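Local coordinates for beta-lactamase (Sebaldella termitidis, PDB 6N1N), which probably hydrolyses beta-lactam antibiotics to substituted beta-amino acids, as a class D serine beta-lactamase, at residues A[121-126]-A[160-165]; A[58-63]-A[114-119]; A[196-201]-A[219-224]. All coordinates share one frame; numbering follows the deposited sequence. Where two conformers were deposited one is given.

Contact 1 (A[121-126]-A[160-165]); sequences KEFNYG and EKFMLS
E122 reaches over from the end of helix 113-122 and takes the backbone N-H of M163, a selenomethionine here, with one carboxylate oxygen. This polar link, M163 N to E122 OE2, is 2.8 Å long and nearly straight at the hydrogen (165°). The N-H comes to the anti side of OE2, somewhat out of the carboxylate plane. CG of E122 stands anti to its own backbone N (chi1 175°) and the chain then bends at chi2; the side chain runs past that of F162 in the opposite direction, with OE2 3.3 Å from F162 CA.

The apolar part is a pair of phenylalanines. F123 puts the CD1-CE1 side of its ring over one face of F162, with CD1 above the centre of that ring and CE1 3.6 Å from F162 CD2. The planes meet at 48° with centroids 4.6 Å apart, an oblique pair. L164 CD1 adds a looser contact, 4.3 Å from F123 CE1. F162 CE1 also comes within 3.4 Å of E122 O, which approaches the ring obliquely.

Both segments follow helices, each ending in a Schellman motif, at N124 and at E160. The contact joins the C-terminal end of helix 113-122 to the connection between helices 147-159 and 166-175. F153 of helix 147-159 meets the F123 ring, P56 and L59 of helix 56-63 also touch F123, and Y169 of helix 166-175 bonds to F162 O.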
loop_
_atom_site.group_PDB
_atom_site.type_symbol
_atom_site.label_atom_id
_atom_site.label_comp_id
_atom_site.label_asym_id
_atom_site.label_seq_id
_atom_site.Cartn_x
_atom_site.Cartn_y
_atom_site.Cartn_z
ATOM N N LYS A 121 -0.288 7.335 -14.930
ATOM C CA LYS A 121 0.014 8.754 -15.140
ATOM C C LYS A 121 -0.852 9.635 -14.242
ATOM O O LYS A 121 -0.343 10.537 -13.559
ATOM C CB LYS A 121 -0.183 9.100 -16.613
ATOM C CG LYS A 121 0.089 10.559 -16.963
ATOM C CD LYS A 121 0.004 10.779 -18.479
ATOM C CE LYS A 121 -0.205 12.248 -18.853
ATOM N NZ LYS A 121 1.073 12.988 -19.060
ATOM N N GLU A 122 -2.165 9.391 -14.243
ATOM C CA GLU A 122 -3.085 10.128 -13.381
ATOM C C GLU A 122 -2.663 10.039 -11.925
ATOM O O GLU A 122 -2.724 11.032 -11.183
ATOM C CB GLU A 122 -4.492 9.563 -13.600
ATOM C CG GLU A 122 -5.610 10.096 -12.709
ATOM C CD GLU A 122 -6.080 11.474 -13.097
ATOM O OE1 GLU A 122 -5.589 12.007 -14.112
ATOM O OE2 GLU A 122 -6.940 12.036 -12.384
ATOM N N PHE A 123 -2.212 8.861 -11.500
ATOM C CA PHE A 123 -1.855 8.580 -10.118
ATOM C C PHE A 123 -0.422 8.986 -9.765
ATOM O O PHE A 123 -0.030 8.852 -8.592
ATOM C CB PHE A 123 -2.020 7.076 -9.830
ATOM C CG PHE A 123 -3.433 6.583 -9.830
ATOM C CD1 PHE A 123 -4.512 7.452 -9.877
ATOM C CD2 PHE A 123 -3.680 5.222 -9.790
ATOM C CE1 PHE A 123 -5.815 6.973 -9.867
ATOM C CE2 PHE A 123 -4.982 4.742 -9.789
ATOM C CZ PHE A 123 -6.040 5.636 -9.827
ATOM N N ASN A 124 0.378 9.446 -10.737
ATOM C CA ASN A 124 1.797 9.735 -10.505
ATOM C C ASN A 124 2.473 8.550 -9.811
ATOM O O ASN A 124 3.156 8.684 -8.797
ATOM C CB ASN A 124 1.963 11.011 -9.672
ATOM C CG ASN A 124 1.151 12.154 -10.206
ATOM O OD1 ASN A 124 1.432 12.659 -11.293
ATOM N ND2 ASN A 124 0.131 12.571 -9.451
ATOM N N TYR A 125 2.257 7.363 -10.361
ATOM C CA TYR A 125 2.553 6.138 -9.627
ATOM C C TYR A 125 3.950 5.674 -9.992
ATOM O O TYR A 125 4.158 4.793 -10.832
ATOM C CB TYR A 125 1.502 5.079 -9.886
ATOM C CG TYR A 125 1.486 4.018 -8.787
ATOM C CD1 TYR A 125 0.721 4.195 -7.631
ATOM C CD2 TYR A 125 2.289 2.900 -8.862
ATOM C CE1 TYR A 125 0.714 3.247 -6.612
ATOM C CE2 TYR A 125 2.298 1.937 -7.841
ATOM C CZ TYR A 125 1.495 2.116 -6.726
ATOM O OH TYR A 125 1.514 1.191 -5.713
ATOM N N GLY A 126 4.930 6.268 -9.310
ATOM C CA GLY A 126 6.302 5.798 -9.419
ATOM C C GLY A 126 6.864 5.990 -10.811
ATOM O O GLY A 126 6.635 7.014 -11.468
ATOM N N GLU A 160 -9.398 13.085 -2.939
ATOM C CA GLU A 160 -10.205 12.723 -4.111
ATOM C C GLU A 160 -9.896 13.613 -5.316
ATOM O O GLU A 160 -10.784 14.061 -6.047
ATOM C CB GLU A 160 -11.699 12.715 -3.758
ATOM C CG GLU A 160 -11.936 11.836 -2.539
ATOM C CD GLU A 160 -13.354 11.362 -2.312
ATOM O OE1 GLU A 160 -14.256 11.643 -3.130
ATOM O OE2 GLU A 160 -13.535 10.706 -1.276
ATOM N N LYS A 161 -8.600 13.833 -5.552
ATOM C CA LYS A 161 -8.136 14.679 -6.643
ATOM C C LYS A 161 -8.112 13.987 -7.996
ATOM O O LYS A 161 -8.111 14.675 -9.037
ATOM C CB LYS A 161 -6.728 15.194 -6.337
ATOM C CG LYS A 161 -6.656 16.255 -5.230
ATOM C CD LYS A 161 -7.434 17.503 -5.585
ATOM C CE LYS A 161 -6.704 18.767 -5.142
ATOM N NZ LYS A 161 -6.542 18.844 -3.667
ATOM N N PHE A 162 -8.059 12.659 -8.021
ATOM C CA PHE A 162 -8.054 11.938 -9.280
ATOM C C PHE A 162 -9.443 11.975 -9.906
ATOM O O PHE A 162 -10.453 12.071 -9.209
ATOM C CB PHE A 162 -7.644 10.483 -9.064
ATOM C CG PHE A 162 -6.336 10.301 -8.333
ATOM C CD1 PHE A 162 -5.212 10.994 -8.706
ATOM C CD2 PHE A 162 -6.242 9.408 -7.269
ATOM C CE1 PHE A 162 -4.006 10.808 -8.022
ATOM C CE2 PHE A 162 -5.020 9.202 -6.595
ATOM C CZ PHE A 162 -3.919 9.902 -6.983
HETATM N N MSE A 163 -9.491 11.887 -11.230
HETATM C CA MSE A 163 -10.769 11.868 -11.929
HETATM C C MSE A 163 -11.383 10.467 -11.866
HETATM O O MSE A 163 -11.268 9.664 -12.795
HETATM C CB MSE A 163 -10.590 12.341 -13.374
HETATM C CG MSE A 163 -10.076 13.781 -13.477
HETATM SE SE MSE A 163 -11.236 15.100 -12.603
HETATM C CE MSE A 163 -12.885 14.679 -13.557
ATOM N N LEU A 164 -12.022 10.185 -10.734
ATOM C CA LEU A 164 -12.722 8.937 -10.498
ATOM C C LEU A 164 -14.106 9.295 -9.983
ATOM O O LEU A 164 -14.313 10.378 -9.448
ATOM C CB LEU A 164 -12.011 8.055 -9.462
ATOM C CG LEU A 164 -10.521 7.847 -9.687
ATOM C CD1 LEU A 164 -9.849 7.249 -8.450
ATOM C CD2 LEU A 164 -10.288 6.968 -10.904
ATOM N N SER A 165 -15.029 8.345 -10.073
ATOM C CA SER A 165 -16.386 8.603 -9.625
ATOM C C SER A 165 -16.513 8.574 -8.098
ATOM O O SER A 165 -15.701 7.992 -7.375
ATOM C CB SER A 165 -17.345 7.572 -10.217
ATOM O OG SER A 165 -17.149 6.315 -9.586
#

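Contact 2 (A[58-63]-A[114-119]); sequences SLIFLE and EKYKEY
I60 lies over one face of the Y119 ring, the two side chains sliding past each other in opposite directions. CG1 of I60 makes a CH-pi contact, 3.9 Å from the Y119 ring centroid and 22° off the ring normal, displaced from the centre toward the rim. Its placement beside the backbone N (chi1 -67°) is followed by an extended step to CD1, which reaches Y119 CB at 3.5 Å. I60 CD1 is also 3.8 Å from Y116 CE1, so one methyl bridges both tyrosines.

At the phenolic ends the contacts differ. Y116 OH meets the edge of the F61 ring in its plane, 3.6 Å from F61 CE1. Y119 OH lies 3.3 Å from E63 CG, the two side chains crossing at about a right angle.

The next shell holds these polar tips: Y116 OH is hydrogen-bonded to N57, Y119 OH to E64, and E63 OE1 to T168. The helix segments cross at 121°, their axes 11.4 Å apart at closest approach. Both belong to the helical region, and helix 56-63 begins just after the carboxylated lysine at position 54, whose backbone O is hydrogen-bonded to S58 OG.

No hydrogen bond joins the two segments. The contact is mainly apolar, its two hydroxyl oxygens touching C-H groups; their bonds to N57 and E64 hold the phenolic tips in position, while packing, with I60 against its face, sets the turn of the Y119 ring.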
loop_
_atom_site.group_PDB
_atom_site.type_symbol
_atom_site.label_atom_id
_atom_site.label_comp_id
_atom_site.label_asym_id
_atom_site.label_seq_id
_atom_site.Cartn_x
_atom_site.Cartn_y
_atom_site.Cartn_z
ATOM N N SER A 58 -7.637 -1.499 -6.998
ATOM C CA SER A 58 -9.044 -1.506 -6.605
ATOM C C SER A 58 -9.775 -0.281 -7.152
ATOM O O SER A 58 -10.925 -0.387 -7.598
ATOM C CB SER A 58 -9.174 -1.584 -5.081
ATOM O OG SER A 58 -8.630 -2.794 -4.582
ATOM N N LEU A 59 -9.145 0.895 -7.095
ATOM C CA LEU A 59 -9.744 2.069 -7.738
ATOM C C LEU A 59 -9.972 1.808 -9.215
ATOM O O LEU A 59 -11.035 2.131 -9.763
ATOM C CB LEU A 59 -8.855 3.307 -7.584
ATOM C CG LEU A 59 -8.577 3.855 -6.178
ATOM C CD1 LEU A 59 -7.439 4.857 -6.253
ATOM C CD2 LEU A 59 -9.793 4.486 -5.566
ATOM N N ILE A 60 -8.969 1.219 -9.879
ATOM C CA ILE A 60 -9.052 1.017 -11.317
ATOM C C ILE A 60 -10.141 0.003 -11.643
ATOM O O ILE A 60 -10.926 0.205 -12.570
ATOM C CB ILE A 60 -7.683 0.590 -11.880
ATOM C CG1 ILE A 60 -6.667 1.739 -11.765
ATOM C CG2 ILE A 60 -7.795 0.166 -13.339
ATOM C CD1 ILE A 60 -5.223 1.347 -12.046
ATOM N N PHE A 61 -10.203 -1.108 -10.896
ATOM C CA PHE A 61 -11.226 -2.124 -11.149
ATOM C C PHE A 61 -12.639 -1.528 -11.092
ATOM O O PHE A 61 -13.484 -1.831 -11.946
ATOM C CB PHE A 61 -11.112 -3.267 -10.133
ATOM C CG PHE A 61 -10.067 -4.316 -10.464
ATOM C CD1 PHE A 61 -9.021 -4.062 -11.331
ATOM C CD2 PHE A 61 -10.136 -5.557 -9.866
ATOM C CE1 PHE A 61 -8.078 -5.023 -11.600
ATOM C CE2 PHE A 61 -9.203 -6.530 -10.141
ATOM C CZ PHE A 61 -8.179 -6.265 -11.013
ATOM N N LEU A 62 -12.923 -0.688 -10.095
ATOM C CA LEU A 62 -14.252 -0.108 -9.995
ATOM C C LEU A 62 -14.495 0.919 -11.086
ATOM O O LEU A 62 -15.553 0.916 -11.718
ATOM C CB LEU A 62 -14.452 0.509 -8.612
ATOM C CG LEU A 62 -14.493 -0.558 -7.530
ATOM C CD1 LEU A 62 -14.200 0.064 -6.194
ATOM C CD2 LEU A 62 -15.859 -1.265 -7.492
ATOM N N GLU A 63 -13.536 1.818 -11.313
ATOM C CA GLU A 63 -13.761 2.865 -12.312
ATOM C C GLU A 63 -13.945 2.278 -13.708
ATOM O O GLU A 63 -14.764 2.781 -14.505
ATOM C CB GLU A 63 -12.610 3.870 -12.294
ATOM C CG GLU A 63 -12.912 5.185 -13.047
ATOM C CD GLU A 63 -13.987 6.026 -12.385
ATOM O OE1 GLU A 63 -14.297 5.772 -11.207
ATOM O OE2 GLU A 63 -14.499 6.966 -13.043
ATOM N N GLU A 114 -2.451 -0.008 -22.207
ATOM C CA GLU A 114 -2.460 1.452 -22.347
ATOM C C GLU A 114 -3.418 2.108 -21.347
ATOM O O GLU A 114 -3.164 3.222 -20.868
ATOM C CB GLU A 114 -2.822 1.834 -23.776
ATOM C CG GLU A 114 -2.756 3.331 -24.047
ATOM C CD GLU A 114 -1.446 3.958 -23.598
ATOM O OE1 GLU A 114 -0.373 3.383 -23.893
ATOM O OE2 GLU A 114 -1.503 5.021 -22.935
ATOM N N LYS A 115 -4.525 1.440 -21.015
ATOM C CA LYS A 115 -5.426 1.977 -20.001
ATOM C C LYS A 115 -4.749 2.027 -18.641
ATOM O O LYS A 115 -4.872 3.019 -17.908
ATOM C CB LYS A 115 -6.709 1.136 -19.971
ATOM C CG LYS A 115 -7.788 1.586 -18.997
ATOM C CD LYS A 115 -8.345 2.972 -19.282
ATOM C CE LYS A 115 -9.062 3.072 -20.579
ATOM N NZ LYS A 115 -9.493 4.496 -20.799
ATOM N N TYR A 116 -4.028 0.961 -18.266
ATOM C CA TYR A 116 -3.262 0.995 -17.030
ATOM C C TYR A 116 -2.260 2.139 -17.032
ATOM O O TYR A 116 -2.124 2.856 -16.034
ATOM C CB TYR A 116 -2.529 -0.328 -16.825
ATOM C CG TYR A 116 -3.251 -1.316 -15.926
ATOM C CD1 TYR A 116 -3.560 -1.002 -14.615
ATOM C CD2 TYR A 116 -3.568 -2.595 -16.370
ATOM C CE1 TYR A 116 -4.190 -1.906 -13.777
ATOM C CE2 TYR A 116 -4.196 -3.506 -15.531
ATOM C CZ TYR A 116 -4.510 -3.162 -14.234
ATOM O OH TYR A 116 -5.144 -4.085 -13.415
ATOM N N LYS A 117 -1.559 2.337 -18.151
ATOM C CA LYS A 117 -0.597 3.437 -18.222
ATOM C C LYS A 117 -1.268 4.784 -17.999
ATOM O O LYS A 117 -0.687 5.672 -17.364
ATOM C CB LYS A 117 0.144 3.424 -19.558
ATOM C CG LYS A 117 1.203 2.323 -19.632
ATOM C CD LYS A 117 1.836 2.248 -21.011
ATOM C CE LYS A 117 2.872 1.137 -21.067
ATOM N NZ LYS A 117 3.369 0.903 -22.449
ATOM N N GLU A 118 -2.502 4.947 -18.492
ATOM C CA GLU A 118 -3.250 6.178 -18.246
ATOM C C GLU A 118 -3.475 6.408 -16.763
ATOM O O GLU A 118 -3.291 7.523 -16.258
ATOM C CB GLU A 118 -4.595 6.141 -18.956
ATOM C CG GLU A 118 -4.533 6.260 -20.452
ATOM C CD GLU A 118 -5.917 6.082 -21.060
ATOM O OE1 GLU A 118 -6.917 6.204 -20.308
ATOM O OE2 GLU A 118 -6.003 5.808 -22.268
ATOM N N TYR A 119 -3.881 5.354 -16.035
ATOM C CA TYR A 119 -4.071 5.470 -14.598
ATOM C C TYR A 119 -2.762 5.707 -13.860
ATOM O O TYR A 119 -2.716 6.485 -12.905
ATOM C CB TYR A 119 -4.779 4.223 -14.060
ATOM C CG TYR A 119 -6.274 4.254 -14.293
ATOM C CD1 TYR A 119 -7.094 5.080 -13.536
ATOM C CD2 TYR A 119 -6.861 3.479 -15.285
ATOM C CE1 TYR A 119 -8.465 5.112 -13.745
ATOM C CE2 TYR A 119 -8.230 3.502 -15.500
ATOM C CZ TYR A 119 -9.023 4.324 -14.733
ATOM O OH TYR A 119 -10.382 4.347 -14.961
#

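Contact 3 (A[196-201]-A[219-224]); sequences GAENII and RIINAS
N199 and N222 exchange a pair of backbone hydrogen bonds, N199 N to N222 O at 2.8 Å and N222 N to N199 O at 2.9 Å. Two residues further along, I201 and I220 repeat the exchange, with I220 N to I201 O the shorter bond at 2.7 Å. I200 and I221 between them form the non-hydrogen-bonded pair. Weak CA-H...O contacts accompany these bonds, from I221 CA to N199 O and from R219 CA to I201 O.

Just outside the paired residues, where one strand begins and the other ends, a water donates to both A197 O and A223 O. With CG of N222 anti to its backbone N (chi1 172°), N222 OD1 accepts from S224 N, 3.0 Å away and well above the carbonyl plane, to make an Asx turn, while N222 ND2 returns a 2.7 Å bond to S224 O. These bonds, with a further one from ND2 to N228, fix the rotation of the N222 amide. The N199 amide lies alongside, pointing the same way with its plane turned by 42°; its OD1 is bonded to R194.

I201 and I220 sit with their CB atoms 4.0 Å apart, on the face shared with N199 and N222, where N228 and R235 of helix 228-245 touch I201. On the face of I200 and I221, the methyl I221 CG2 lies 3.5 Å from E198 OE2, whose carboxylate is also salt-bridged to R47 through OE1. I200 CG2 runs beside R219 CD at 3.7 Å, and the R219 guanidinium bonds to I45 O.

This is the open end of an antiparallel beta hairpin, strands 198-209 and 212-222, within the central sheet of the serine beta-lactamase fold, with helix 228-245 packed against one face.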
loop_
_atom_site.group_PDB
_atom_site.type_symbol
_atom_site.label_atom_id
_atom_site.label_comp_id
_atom_site.label_asym_id
_atom_site.label_seq_id
_atom_site.Cartn_x
_atom_site.Cartn_y
_atom_site.Cartn_z
ATOM N N GLY A 196 16.850 -8.748 -5.964
ATOM C CA GLY A 196 18.201 -9.246 -5.697
ATOM C C GLY A 196 18.226 -10.053 -4.416
ATOM O O GLY A 196 17.485 -11.017 -4.255
ATOM N N ALA A 197 19.078 -9.649 -3.459
ATOM C CA ALA A 197 19.212 -10.344 -2.191
ATOM C C ALA A 197 18.413 -9.690 -1.087
ATOM O O ALA A 197 18.517 -10.115 0.070
ATOM C CB ALA A 197 20.686 -10.399 -1.779
ATOM N N GLU A 198 17.646 -8.653 -1.408
ATOM C CA GLU A 198 16.946 -7.858 -0.417
ATOM C C GLU A 198 15.451 -8.147 -0.457
ATOM O O GLU A 198 14.794 -7.921 -1.480
ATOM C CB GLU A 198 17.216 -6.376 -0.656
ATOM C CG GLU A 198 18.689 -6.019 -0.522
ATOM C CD GLU A 198 18.928 -4.552 -0.664
ATOM O OE1 GLU A 198 18.569 -3.979 -1.719
ATOM O OE2 GLU A 198 19.458 -3.966 0.292
ATOM N N ASN A 199 14.916 -8.629 0.662
ATOM C CA ASN A 199 13.471 -8.729 0.834
ATOM C C ASN A 199 12.905 -7.353 1.170
ATOM O O ASN A 199 13.458 -6.632 1.998
ATOM C CB ASN A 199 13.129 -9.704 1.951
ATOM C CG ASN A 199 13.602 -11.118 1.654
ATOM O OD1 ASN A 199 13.354 -11.643 0.591
ATOM N ND2 ASN A 199 14.280 -11.732 2.611
ATOM N N ILE A 200 11.794 -7.013 0.524
ATOM C CA ILE A 200 11.157 -5.709 0.605
ATOM C C ILE A 200 9.781 -5.915 1.244
ATOM O O ILE A 200 8.942 -6.630 0.693
ATOM C CB ILE A 200 11.009 -5.056 -0.784
ATOM C CG1 ILE A 200 12.309 -5.101 -1.597
ATOM C CG2 ILE A 200 10.442 -3.625 -0.644
ATOM C CD1 ILE A 200 13.450 -4.451 -0.961
ATOM N N ILE A 201 9.548 -5.278 2.390
ATOM C CA ILE A 201 8.305 -5.446 3.124
ATOM C C ILE A 201 7.699 -4.066 3.354
ATOM O O ILE A 201 8.244 -3.260 4.119
ATOM C CB ILE A 201 8.512 -6.197 4.451
ATOM C CG1 ILE A 201 9.131 -7.586 4.149
ATOM C CG2 ILE A 201 7.217 -6.295 5.204
ATOM C CD1 ILE A 201 9.566 -8.347 5.401
ATOM N N ARG A 219 8.766 0.762 4.902
ATOM C CA ARG A 219 9.349 -0.181 3.961
ATOM C C ARG A 219 10.603 -0.760 4.584
ATOM O O ARG A 219 11.638 -0.082 4.696
ATOM C CB ARG A 219 9.641 0.453 2.613
ATOM C CG ARG A 219 10.016 -0.601 1.603
ATOM C CD ARG A 219 10.315 -0.032 0.247
ATOM N NE ARG A 219 11.409 0.933 0.246
ATOM C CZ ARG A 219 11.661 1.769 -0.761
ATOM N NH1 ARG A 219 10.899 1.776 -1.870
ATOM N NH2 ARG A 219 12.674 2.613 -0.648
ATOM N N ILE A 220 10.505 -2.023 4.933
ATOM C CA ILE A 220 11.561 -2.770 5.580
ATOM C C ILE A 220 12.399 -3.438 4.514
ATOM O O ILE A 220 11.861 -4.030 3.565
ATOM C CB ILE A 220 10.957 -3.821 6.529
ATOM C CG1 ILE A 220 10.198 -3.100 7.648
ATOM C CG2 ILE A 220 12.019 -4.780 7.062
ATOM C CD1 ILE A 220 9.284 -4.011 8.418
ATOM N N ILE A 221 13.714 -3.336 4.663
ATOM C CA ILE A 221 14.661 -4.069 3.841
ATOM C C ILE A 221 15.301 -5.111 4.740
ATOM O O ILE A 221 15.806 -4.783 5.816
ATOM C CB ILE A 221 15.732 -3.153 3.226
ATOM C CG1 ILE A 221 15.088 -1.998 2.467
ATOM C CG2 ILE A 221 16.678 -3.972 2.346
ATOM C CD1 ILE A 221 14.203 -2.429 1.319
ATOM N N ASN A 222 15.254 -6.358 4.317
ATOM C CA ASN A 222 15.743 -7.450 5.132
ATOM C C ASN A 222 16.531 -8.386 4.243
ATOM O O ASN A 222 16.001 -8.886 3.248
ATOM C CB ASN A 222 14.594 -8.197 5.791
ATOM C CG ASN A 222 15.053 -9.433 6.477
ATOM O OD1 ASN A 222 16.036 -9.406 7.242
ATOM N ND2 ASN A 222 14.374 -10.540 6.212
ATOM N N ALA A 223 17.784 -8.628 4.616
ATOM C CA ALA A 223 18.614 -9.613 3.946
ATOM C C ALA A 223 18.532 -10.997 4.582
ATOM O O ALA A 223 18.951 -11.974 3.950
ATOM C CB ALA A 223 20.068 -9.140 3.942
ATOM N N SER A 224 17.996 -11.111 5.798
ATOM C CA SER A 224 18.011 -12.379 6.523
ATOM C C SER A 224 16.801 -13.239 6.164
ATOM O O SER A 224 15.663 -12.932 6.530
ATOM C CB SER A 224 18.044 -12.154 8.030
ATOM O OG SER A 224 17.779 -13.371 8.697
HETATM O O HOH W 1 20.115 -11.834 1.572
#

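Contacts 1 and 2 adjoin, with centres 9 Å apart, and both use helix 113-122: its 114-119 part packs on helix 56-63, and its C-terminal end meets the 160-165 connection. They touch directly, E63 OE1 lying 2.9 Å from S165 N in a probable hydrogen bond and L164 CD2 3.9 Å from Y119 CE1. Contact 3 belongs to the central sheet, its centre 29 Å from each of the other two. The side chain of S51, the predicted acyl-ester serine, is about 12 Å from that of F61 in contact 2 and about 10 Å from that of I201 in contact 3. Contact 1 lies away from the annotated sites.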